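Local coordinates for glycoside Hydrolase (Bacteroides uniformis, PDB 5T99), which is a family 2 glycoside hydrolase that binds d-galacto-isofagomine and probably releases galactose units in an agarose-degrading pathway of a gut bacterium, at residues Phe30-Arg35 against Lys56-His61; Gly106-Met111 against Tyr169-Leu174; Ala114-Asn119 against Phe133-Thr138. All blocks are in the same frame, centred on the assembly; numbering follows the deposited sequence.

How the contacts relate
All three contacts lie in the family 2 sugar-binding domain, a sandwich of two antiparallel sheets. Contact 1 is partly buried, at the edge of the six-stranded sheet. Contact 2, buried, pairs two strands inside the four-stranded sheet. Contact 3, also buried, joins the two sheets face to face: it shares the six-stranded sheet with contact 1 and the four-stranded one with contact 2, where strands 102-107 and 133-136 are neighbours. In contact 1 the W34 indole bonds a backbone oxygen of its own segment, and the N58 amide bonds N33 N. In contact 2 the W173 indole bonds the D108 carboxylate across the segments. Contact 3 is apolar. F30 N probably bonds V172 O, and F107 N F133 O.

Contact 1: residues Phe30-Arg35 against Lys56-His61; sequences FNENWR and KLNLPH
L59 lays a methyl over one face of the W34 indole. Its CD1 lies 3.5 Å from the centroid of the five-membered ring of W34, a CH-pi contact offset toward the ring's rim. With CG of W34 beside the backbone N (chi1 -69°), the indole reaches back to F30. W34 NE1 then donates to F30 O at 3.0 Å. This oxygen lies near the indole plane, so the bond helps to fix the ring's rotation.

Backbone bonds hold the two segments in register. W34 and L57 form an antiparallel hydrogen-bonded pair, with W34 N to L57 O at 3.1 Å and L57 N to W34 O at 3.2 Å. Beyond the paired strands a side-chain oxygen takes the place of a backbone carbonyl. N33 N donates to N58 OD1 at 3.0 Å, in an almost straight bond of 175°, but from outside the plane of the amide. L59 N then donates to N31 O at 2.9 Å. A cis peptide follows, between L59 and P60.

R35 and K56 are the next pair, non-hydrogen-bonded, on the sheet face away from W34 and L57. Their side chains run alongside each other, pointing the same way. K56 CG sits over the guanidinium face and is 3.7 Å from R35 CD. R35 NH1 and K56 NZ, both positive, are 4.6 Å apart without touching. R35 NH1 donates to W54 O, and R35 NH2 has a long, weak ion pair with D52.

Strand 55-57 is the outermost strand here of a six-stranded antiparallel sheet, and strand 34-38 lies between it and strand 86-93. W34 and L59 both pack on Y88 of that third strand. L59 also touches V172 of strand 172-177, across the sandwich.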
loop_
_atom_site.group_PDB
_atom_site.type_symbol
_atom_site.label_atom_id
_atom_site.label_comp_id
_atom_site.label_asym_id
_atom_site.label_seq_id
_atom_site.Cartn_x
_atom_site.Cartn_y
_atom_site.Cartn_z
ATOM N N PHE A 30 10.122 14.238 -14.221
ATOM C CA PHE A 30 11.120 15.243 -13.900
ATOM C C PHE A 30 12.015 14.749 -12.754
ATOM O O PHE A 30 12.630 15.550 -12.059
ATOM C CB PHE A 30 10.409 16.554 -13.519
ATOM C CG PHE A 30 11.227 17.802 -13.768
ATOM C CD1 PHE A 30 11.704 18.101 -15.049
ATOM C CD2 PHE A 30 11.487 18.698 -12.735
ATOM C CE1 PHE A 30 12.440 19.256 -15.285
ATOM C CE2 PHE A 30 12.224 19.856 -12.966
ATOM C CZ PHE A 30 12.702 20.136 -14.242
ATOM N N ASN A 31 12.119 13.427 -12.606
ATOM C CA ASN A 31 12.838 12.785 -11.502
ATOM C C ASN A 31 14.357 12.772 -11.646
ATOM O O ASN A 31 15.068 12.577 -10.658
ATOM C CB ASN A 31 12.393 11.319 -11.367
ATOM C CG ASN A 31 11.016 11.165 -10.755
ATOM O OD1 ASN A 31 10.423 12.111 -10.249
ATOM N ND2 ASN A 31 10.507 9.953 -10.788
ATOM N N GLU A 32 14.856 12.934 -12.865
ATOM C CA GLU A 32 16.261 12.681 -13.132
ATOM C C GLU A 32 17.095 13.918 -12.816
ATOM O O GLU A 32 16.639 15.053 -12.996
ATOM C CB GLU A 32 16.478 12.237 -14.590
ATOM C CG GLU A 32 16.009 10.814 -14.903
ATOM C CD GLU A 32 14.492 10.649 -14.844
ATOM O OE1 GLU A 32 14.028 9.712 -14.156
ATOM O OE2 GLU A 32 13.763 11.468 -15.466
ATOM N N ASN A 33 18.310 13.669 -12.328
ATOM C CA ASN A 33 19.379 14.671 -12.201
ATOM C C ASN A 33 19.097 15.778 -11.184
ATOM O O ASN A 33 19.042 16.951 -11.534
ATOM C CB ASN A 33 19.752 15.261 -13.576
ATOM C CG ASN A 33 20.169 14.191 -14.577
ATOM O OD1 ASN A 33 21.026 13.362 -14.296
ATOM N ND2 ASN A 33 19.558 14.212 -15.750
ATOM N N TRP A 34 18.937 15.379 -9.926
ATOM C CA TRP A 34 18.851 16.312 -8.815
ATOM C C TRP A 34 20.133 16.303 -7.986
ATOM O O TRP A 34 20.949 15.377 -8.073
ATOM C CB TRP A 34 17.666 15.973 -7.896
ATOM C CG TRP A 34 16.323 16.216 -8.493
ATOM C CD1 TRP A 34 15.698 15.454 -9.436
ATOM C CD2 TRP A 34 15.411 17.274 -8.163
ATOM N NE1 TRP A 34 14.458 15.979 -9.727
ATOM C CE2 TRP A 34 14.258 17.099 -8.966
ATOM C CE3 TRP A 34 15.465 18.363 -7.285
ATOM C CZ2 TRP A 34 13.165 17.964 -8.907
ATOM C CZ3 TRP A 34 14.377 19.229 -7.233
ATOM C CH2 TRP A 34 13.241 19.022 -8.039
ATOM N N ARG A 35 20.276 17.353 -7.177
ATOM C CA ARG A 35 21.280 17.443 -6.114
ATOM C C ARG A 35 20.574 17.388 -4.758
ATOM O O ARG A 35 19.523 18.036 -4.583
ATOM C CB ARG A 35 22.036 18.761 -6.224
ATOM C CG ARG A 35 22.730 18.970 -7.562
ATOM C CD ARG A 35 23.913 18.038 -7.700
ATOM N NE ARG A 35 24.770 18.474 -8.797
ATOM C CZ ARG A 35 26.102 18.359 -8.855
ATOM N NH1 ARG A 35 26.817 17.823 -7.857
ATOM N NH2 ARG A 35 26.735 18.801 -9.943
ATOM N N LYS A 56 24.589 13.400 -5.967
ATOM C CA LYS A 56 23.759 13.322 -7.174
ATOM C C LYS A 56 22.883 12.074 -7.142
ATOM O O LYS A 56 23.373 10.961 -6.915
ATOM C CB LYS A 56 24.632 13.339 -8.430
ATOM C CG LYS A 56 25.059 14.744 -8.821
ATOM C CD LYS A 56 26.049 14.751 -9.968
ATOM C CE LYS A 56 27.440 14.348 -9.499
ATOM N NZ LYS A 56 28.439 14.548 -10.583
ATOM N N LEU A 57 21.589 12.272 -7.383
ATOM C CA LEU A 57 20.609 11.194 -7.321
ATOM C C LEU A 57 19.377 11.487 -8.169
ATOM O O LEU A 57 19.117 12.642 -8.537
ATOM C CB LEU A 57 20.225 10.882 -5.862
ATOM C CG LEU A 57 19.463 11.875 -4.959
ATOM C CD1 LEU A 57 19.835 13.326 -5.216
ATOM C CD2 LEU A 57 17.954 11.736 -5.055
ATOM N N ASN A 58 18.647 10.418 -8.497
ATOM C CA ASN A 58 17.322 10.507 -9.121
ATOM C C ASN A 58 16.226 10.244 -8.079
ATOM O O ASN A 58 16.381 9.406 -7.196
ATOM C CB ASN A 58 17.182 9.504 -10.270
ATOM C CG ASN A 58 18.197 9.724 -11.380
ATOM O OD1 ASN A 58 18.773 10.811 -11.536
ATOM N ND2 ASN A 58 18.416 8.682 -12.172
ATOM N N LEU A 59 15.119 10.973 -8.211
ATOM C CA LEU A 59 13.939 10.793 -7.368
ATOM C C LEU A 59 13.153 9.610 -7.945
ATOM O O LEU A 59 13.378 9.255 -9.101
ATOM C CB LEU A 59 13.086 12.072 -7.379
ATOM C CG LEU A 59 13.803 13.378 -7.030
ATOM C CD1 LEU A 59 12.841 14.546 -7.126
ATOM C CD2 LEU A 59 14.424 13.299 -5.645
ATOM N N PRO A 60 12.247 8.990 -7.183
ATOM C CA PRO A 60 11.933 9.330 -5.781
ATOM C C PRO A 60 13.013 8.893 -4.794
ATOM O O PRO A 60 13.796 7.997 -5.097
ATOM C CB PRO A 60 10.633 8.565 -5.525
ATOM C CG PRO A 60 10.690 7.395 -6.453
ATOM C CD PRO A 60 11.602 7.735 -7.602
ATOM N N HIS A 61 13.026 9.525 -3.625
ATOM C CA HIS A 61 14.118 9.382 -2.646
ATOM C C HIS A 61 13.619 9.520 -1.197
ATOM O O HIS A 61 12.975 10.517 -0.837
ATOM C CB HIS A 61 15.190 10.447 -2.946
ATOM C CG HIS A 61 16.308 10.509 -1.947
ATOM N ND1 HIS A 61 17.157 9.450 -1.704
ATOM C CD2 HIS A 61 16.744 11.523 -1.166
ATOM C CE1 HIS A 61 18.052 9.804 -0.800
ATOM N NE2 HIS A 61 17.818 11.057 -0.452
#

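Contact 2: residues Gly106-Met111 against Tyr169-Leu174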
loop_
_atom_site.group_PDB
_atom_site.type_symbol
_atom_site.label_atom_id
_atom_site.label_comp_id
_atom_site.label_asym_id
_atom_site.label_seq_id
_atom_site.Cartn_x
_atom_site.Cartn_y
_atom_site.Cartn_z
ATOM N N GLY A 106 4.644 19.056 -10.907
ATOM C CA GLY A 106 3.767 18.350 -10.004
ATOM C C GLY A 106 4.608 17.467 -9.107
ATOM O O GLY A 106 5.439 16.693 -9.596
ATOM N N PHE A 107 4.394 17.598 -7.798
ATOM C CA PHE A 107 4.983 16.720 -6.800
ATOM C C PHE A 107 3.875 15.832 -6.228
ATOM O O PHE A 107 2.953 16.336 -5.582
ATOM C CB PHE A 107 5.623 17.558 -5.671
ATOM C CG PHE A 107 6.745 18.460 -6.125
ATOM C CD1 PHE A 107 8.069 18.057 -6.013
ATOM C CD2 PHE A 107 6.484 19.713 -6.640
ATOM C CE1 PHE A 107 9.110 18.888 -6.424
ATOM C CE2 PHE A 107 7.514 20.546 -7.051
ATOM C CZ PHE A 107 8.832 20.134 -6.936
ATOM N N ASP A 108 3.956 14.524 -6.464
ATOM C CA ASP A 108 3.028 13.568 -5.836
ATOM C C ASP A 108 3.176 13.457 -4.309
ATOM O O ASP A 108 2.243 13.026 -3.609
ATOM C CB ASP A 108 3.203 12.168 -6.436
ATOM C CG ASP A 108 2.791 12.088 -7.893
ATOM O OD1 ASP A 108 2.038 12.974 -8.376
ATOM O OD2 ASP A 108 3.238 11.122 -8.554
ATOM N N GLY A 109 4.353 13.798 -3.792
ATOM C CA GLY A 109 4.594 13.685 -2.366
ATOM C C GLY A 109 5.985 14.138 -1.995
ATOM O O GLY A 109 6.968 13.792 -2.667
ATOM N N ALA A 110 6.051 14.927 -0.931
ATOM C CA ALA A 110 7.301 15.363 -0.354
ATOM C C ALA A 110 7.130 15.429 1.164
ATOM O O ALA A 110 6.316 16.195 1.671
ATOM C CB ALA A 110 7.687 16.709 -0.925
ATOM N N MET A 111 7.917 14.618 1.870
ATOM C CA MET A 111 7.751 14.360 3.296
ATOM C C MET A 111 8.856 15.048 4.103
ATOM O O MET A 111 10.026 14.684 3.956
ATOM C CB MET A 111 7.809 12.847 3.523
ATOM C CG MET A 111 7.421 12.390 4.917
ATOM S SD MET A 111 5.670 12.617 5.288
ATOM C CE MET A 111 4.949 11.323 4.260
ATOM N N TYR A 169 9.813 11.611 -1.758
ATOM C CA TYR A 169 9.638 10.156 -1.765
ATOM C C TYR A 169 8.650 9.634 -2.823
ATOM O O TYR A 169 8.476 8.407 -2.968
ATOM C CB TYR A 169 9.205 9.678 -0.366
ATOM C CG TYR A 169 7.746 9.948 -0.002
ATOM C CD1 TYR A 169 6.822 8.905 0.095
ATOM C CD2 TYR A 169 7.289 11.246 0.252
ATOM C CE1 TYR A 169 5.486 9.153 0.416
ATOM C CE2 TYR A 169 5.975 11.501 0.573
ATOM C CZ TYR A 169 5.070 10.462 0.648
ATOM O OH TYR A 169 3.758 10.737 0.964
ATOM N N ARG A 170 7.983 10.546 -3.533
ATOM C CA ARG A 170 7.081 10.179 -4.636
ATOM C C ARG A 170 7.508 10.898 -5.900
ATOM O O ARG A 170 8.320 11.829 -5.850
ATOM C CB ARG A 170 5.627 10.530 -4.307
ATOM C CG ARG A 170 5.023 9.733 -3.155
ATOM C CD ARG A 170 3.528 9.967 -3.070
ATOM N NE ARG A 170 2.913 9.227 -1.963
ATOM C CZ ARG A 170 1.783 9.574 -1.343
ATOM N NH1 ARG A 170 1.117 10.684 -1.682
ATOM N NH2 ARG A 170 1.330 8.825 -0.338
ATOM N N ASN A 171 6.944 10.477 -7.031
ATOM C CA ASN A 171 7.383 10.979 -8.329
ATOM C C ASN A 171 7.116 12.475 -8.492
ATOM O O ASN A 171 6.261 13.058 -7.809
ATOM C CB ASN A 171 6.714 10.214 -9.472
ATOM C CG ASN A 171 7.054 8.736 -9.484
ATOM O OD1 ASN A 171 6.157 7.888 -9.483
ATOM N ND2 ASN A 171 8.336 8.414 -9.502
ATOM N N VAL A 172 7.878 13.076 -9.401
ATOM C CA VAL A 172 7.768 14.486 -9.744
ATOM C C VAL A 172 7.519 14.558 -11.244
ATOM O O VAL A 172 8.092 13.773 -11.998
ATOM C CB VAL A 172 9.052 15.250 -9.347
ATOM C CG1 VAL A 172 8.929 16.732 -9.673
ATOM C CG2 VAL A 172 9.331 15.072 -7.856
ATOM N N TRP A 173 6.672 15.491 -11.672
ATOM C CA TRP A 173 6.218 15.557 -13.067
ATOM C C TRP A 173 6.385 16.955 -13.667
ATOM O O TRP A 173 6.085 17.949 -13.016
ATOM C CB TRP A 173 4.754 15.120 -13.166
ATOM C CG TRP A 173 4.544 13.761 -12.614
ATOM C CD1 TRP A 173 4.154 13.450 -11.350
ATOM C CD2 TRP A 173 4.773 12.516 -13.283
ATOM N NE1 TRP A 173 4.105 12.094 -11.192
ATOM C CE2 TRP A 173 4.482 11.492 -12.362
ATOM C CE3 TRP A 173 5.198 12.168 -14.571
ATOM C CZ2 TRP A 173 4.586 10.136 -12.686
ATOM C CZ3 TRP A 173 5.312 10.815 -14.899
ATOM C CH2 TRP A 173 4.995 9.815 -13.957
ATOM N N LEU A 174 6.880 17.007 -14.899
ATOM C CA LEU A 174 6.918 18.228 -15.686
ATOM C C LEU A 174 5.721 18.231 -16.633
ATOM O O LEU A 174 5.501 17.260 -17.347
ATOM C CB LEU A 174 8.225 18.294 -16.488
ATOM C CG LEU A 174 8.368 19.399 -17.542
ATOM C CD1 LEU A 174 8.516 20.753 -16.871
ATOM C CD2 LEU A 174 9.547 19.085 -18.460
HETATM O O HOH W 1 4.311 9.051 -7.220
HETATM O O HOH W 2 6.962 14.383 -5.303
#
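G106 and W173 form an antiparallel hydrogen-bonded pair, with G106 N to W173 O at 2.8 Å and W173 N to G106 O at 2.7 Å, followed by the non-hydrogen-bonded pair F107 and V172. Past the strand, D108 N still bonds N171 O at 3.0 Å.

The D108 carboxylate turns to the indole of W173. W173 NE1 donates to D108 OD2 at 2.9 Å. The oxygen lies in the indole plane, but the N-H comes from above the carboxylate plane, and the two planes are 47° apart. A water bridges D108 OD2 and N171 N; it accepts from N171 N and probably donates to OD2.

R170 extends along the backbone of D108. Its NH1 meets D108 O at 3.2 Å, near the guanidinium plane. NH1 also bonds Y130 O, and NH2 bonds P351 O, so the guanidinium joins three separate parts of the chain. The hydroxyl of Y169 sits over the centre of the guanidinium and bonds G129 O. M111 CB packs on Y169 CD2 at 3.7 Å. V172 CG1 lies over one face of the F107 ring, 4.2 Å from the centroid of F107.

Strand 102-107 runs between strands 172-177 and 133-136 of a four-stranded sheet. F107 faces L149 and V151 of strand 146-153 in the opposing sheet.

Contact 3: residues Ala114-Asn119 against Phe133-Thr138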
loop_
_atom_site.group_PDB
_atom_site.type_symbol
_atom_site.label_atom_id
_atom_site.label_comp_id
_atom_site.label_asym_id
_atom_site.label_seq_id
_atom_site.Cartn_x
_atom_site.Cartn_y
_atom_site.Cartn_z
ATOM N N ALA A 114 7.264 21.143 3.126
ATOM C CA ALA A 114 7.966 21.564 1.928
ATOM C C ALA A 114 7.871 23.073 1.719
ATOM O O ALA A 114 6.818 23.681 1.940
ATOM C CB ALA A 114 7.433 20.832 0.706
ATOM N N LYS A 115 8.995 23.660 1.311
ATOM C CA LYS A 115 9.023 24.965 0.663
ATOM C C LYS A 115 9.676 24.779 -0.714
ATOM O O LYS A 115 10.611 23.984 -0.843
ATOM C CB LYS A 115 9.820 25.958 1.497
ATOM C CG LYS A 115 9.176 26.335 2.823
ATOM C CD LYS A 115 9.863 27.559 3.414
ATOM C CE LYS A 115 9.238 28.008 4.723
ATOM N NZ LYS A 115 9.642 27.113 5.838
ATOM N N VAL A 116 9.179 25.492 -1.728
ATOM C CA VAL A 116 9.708 25.369 -3.094
ATOM C C VAL A 116 9.991 26.736 -3.711
ATOM O O VAL A 116 9.179 27.659 -3.587
ATOM C CB VAL A 116 8.762 24.559 -4.023
ATOM C CG1 VAL A 116 9.378 24.376 -5.408
ATOM C CG2 VAL A 116 8.438 23.202 -3.402
ATOM N N TRP A 117 11.148 26.838 -4.371
ATOM C CA TRP A 117 11.595 28.058 -5.056
ATOM C C TRP A 117 11.942 27.759 -6.514
ATOM O O TRP A 117 12.480 26.699 -6.817
ATOM C CB TRP A 117 12.851 28.640 -4.389
ATOM C CG TRP A 117 12.677 29.124 -2.978
ATOM C CD1 TRP A 117 12.407 30.403 -2.572
ATOM C CD2 TRP A 117 12.790 28.343 -1.785
ATOM N NE1 TRP A 117 12.335 30.462 -1.201
ATOM C CE2 TRP A 117 12.577 29.211 -0.692
ATOM C CE3 TRP A 117 13.055 26.990 -1.532
ATOM C CZ2 TRP A 117 12.614 28.766 0.640
ATOM C CZ3 TRP A 117 13.102 26.549 -0.210
ATOM C CH2 TRP A 117 12.879 27.433 0.857
ATOM N N ILE A 118 11.654 28.708 -7.400
ATOM C CA ILE A 118 12.141 28.667 -8.792
ATOM C C ILE A 118 12.931 29.963 -9.060
ATOM O O ILE A 118 12.406 31.078 -8.908
ATOM C CB ILE A 118 11.009 28.417 -9.839
ATOM C CG1 ILE A 118 11.571 28.311 -11.267
ATOM C CG2 ILE A 118 9.947 29.499 -9.809
ATOM C CD1 ILE A 118 12.392 27.072 -11.523
ATOM N N ASN A 119 14.203 29.799 -9.424
ATOM C CA ASN A 119 15.115 30.929 -9.636
ATOM C C ASN A 119 15.105 31.947 -8.475
ATOM O O ASN A 119 15.088 33.166 -8.696
ATOM C CB ASN A 119 14.807 31.593 -10.982
ATOM C CG ASN A 119 15.001 30.644 -12.146
ATOM O OD1 ASN A 119 15.891 29.798 -12.115
ATOM N ND2 ASN A 119 14.168 30.778 -13.183
ATOM N N PHE A 133 1.079 18.286 -4.551
ATOM C CA PHE A 133 0.903 19.707 -4.856
ATOM C C PHE A 133 1.571 20.056 -6.186
ATOM O O PHE A 133 2.363 19.284 -6.736
ATOM C CB PHE A 133 1.436 20.597 -3.712
ATOM C CG PHE A 133 2.921 20.469 -3.465
ATOM C CD1 PHE A 133 3.818 21.364 -4.049
ATOM C CD2 PHE A 133 3.420 19.455 -2.650
ATOM C CE1 PHE A 133 5.183 21.253 -3.822
ATOM C CE2 PHE A 133 4.780 19.337 -2.422
ATOM C CZ PHE A 133 5.664 20.238 -3.006
ATOM N N GLU A 134 1.246 21.235 -6.682
ATOM C CA GLU A 134 1.666 21.695 -8.005
ATOM C C GLU A 134 2.194 23.122 -7.913
ATOM O O GLU A 134 1.601 23.931 -7.230
ATOM C CB GLU A 134 0.455 21.661 -8.933
ATOM C CG GLU A 134 0.822 21.776 -10.386
ATOM C CD GLU A 134 -0.357 21.553 -11.310
ATOM O OE1 GLU A 134 -1.284 22.401 -11.309
ATOM O OE2 GLU A 134 -0.319 20.545 -12.059
ATOM N N ILE A 135 3.294 23.425 -8.591
ATOM C CA ILE A 135 3.780 24.808 -8.691
ATOM C C ILE A 135 3.716 25.246 -10.154
ATOM O O ILE A 135 4.012 24.456 -11.052
ATOM C CB ILE A 135 5.212 24.979 -8.133
ATOM C CG1 ILE A 135 6.254 24.434 -9.122
ATOM C CG2 ILE A 135 5.339 24.314 -6.768
ATOM C CD1 ILE A 135 7.684 24.485 -8.635
ATOM N N ASP A 136 3.325 26.492 -10.389
ATOM C CA ASP A 136 3.333 27.059 -11.734
ATOM C C ASP A 136 4.598 27.899 -11.882
ATOM O O ASP A 136 4.732 28.947 -11.246
ATOM C CB ASP A 136 2.070 27.895 -11.969
ATOM C CG ASP A 136 1.866 28.249 -13.429
ATOM O OD1 ASP A 136 2.862 28.409 -14.158
ATOM O OD2 ASP A 136 0.704 28.388 -13.861
ATOM N N ILE A 137 5.520 27.436 -12.725
ATOM C CA ILE A 137 6.785 28.156 -12.973
ATOM C C ILE A 137 6.811 29.018 -14.254
ATOM O O ILE A 137 7.865 29.555 -14.606
ATOM C CB ILE A 137 8.009 27.205 -12.937
ATOM C CG1 ILE A 137 8.044 26.255 -14.137
ATOM C CG2 ILE A 137 8.026 26.425 -11.639
ATOM C CD1 ILE A 137 9.404 25.628 -14.370
ATOM N N THR A 138 5.661 29.169 -14.913
ATOM C CA THR A 138 5.551 29.878 -16.188
ATOM C C THR A 138 6.142 31.291 -16.187
ATOM O O THR A 138 6.850 31.664 -17.117
ATOM C CB THR A 138 4.075 29.982 -16.626
ATOM O OG1 THR A 138 3.469 28.686 -16.576
ATOM C CG2 THR A 138 3.942 30.554 -18.054
#
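The F133 ring meets V116 at its edge: V116 CG2 lies near the ring plane, 3.8 Å from F133 CE1. A114 CB comes to the end of the same ring obliquely, 4.2 Å from F133 CZ. Two further rings, those of F107 and H126, stack with F133. The phenyl group is thus stacked with aromatic rings, while V116 meets its edge.

V116 divides its two methyls between two partners. While CG2 serves F133, CG1 meets I135 CD1 at 3.6 Å, at the far end of the isoleucine chain. I135 is extended at chi2, -177°, which carries CD1 across to the valine.

I118 and I137 make the third pairing. Their side chains cross at about a right angle, and I137 CG2 reaches I118 CB at 4.0 Å. Here the backbones have come nearer than at the start of the strands. No hydrogen bond joins the segments.

Strand 133-136 ends in an Asx turn. D136 OD1 accepts from T138 N at 3.0 Å.

The strands run in nearly the same direction, 23° apart, but belong to different sheets. Strand 114-118 sits between strands 146-153 and 121-126 in the six-stranded sheet. Strand 133-136 is an outer strand of the four-stranded sheet, beside strand 102-107. V116 and I135 both pack on L149 of strand 146-153, and I135 touches I105 of strand 102-107. The contact is a face-to-face part of the hydrophobic core of the beta sandwich.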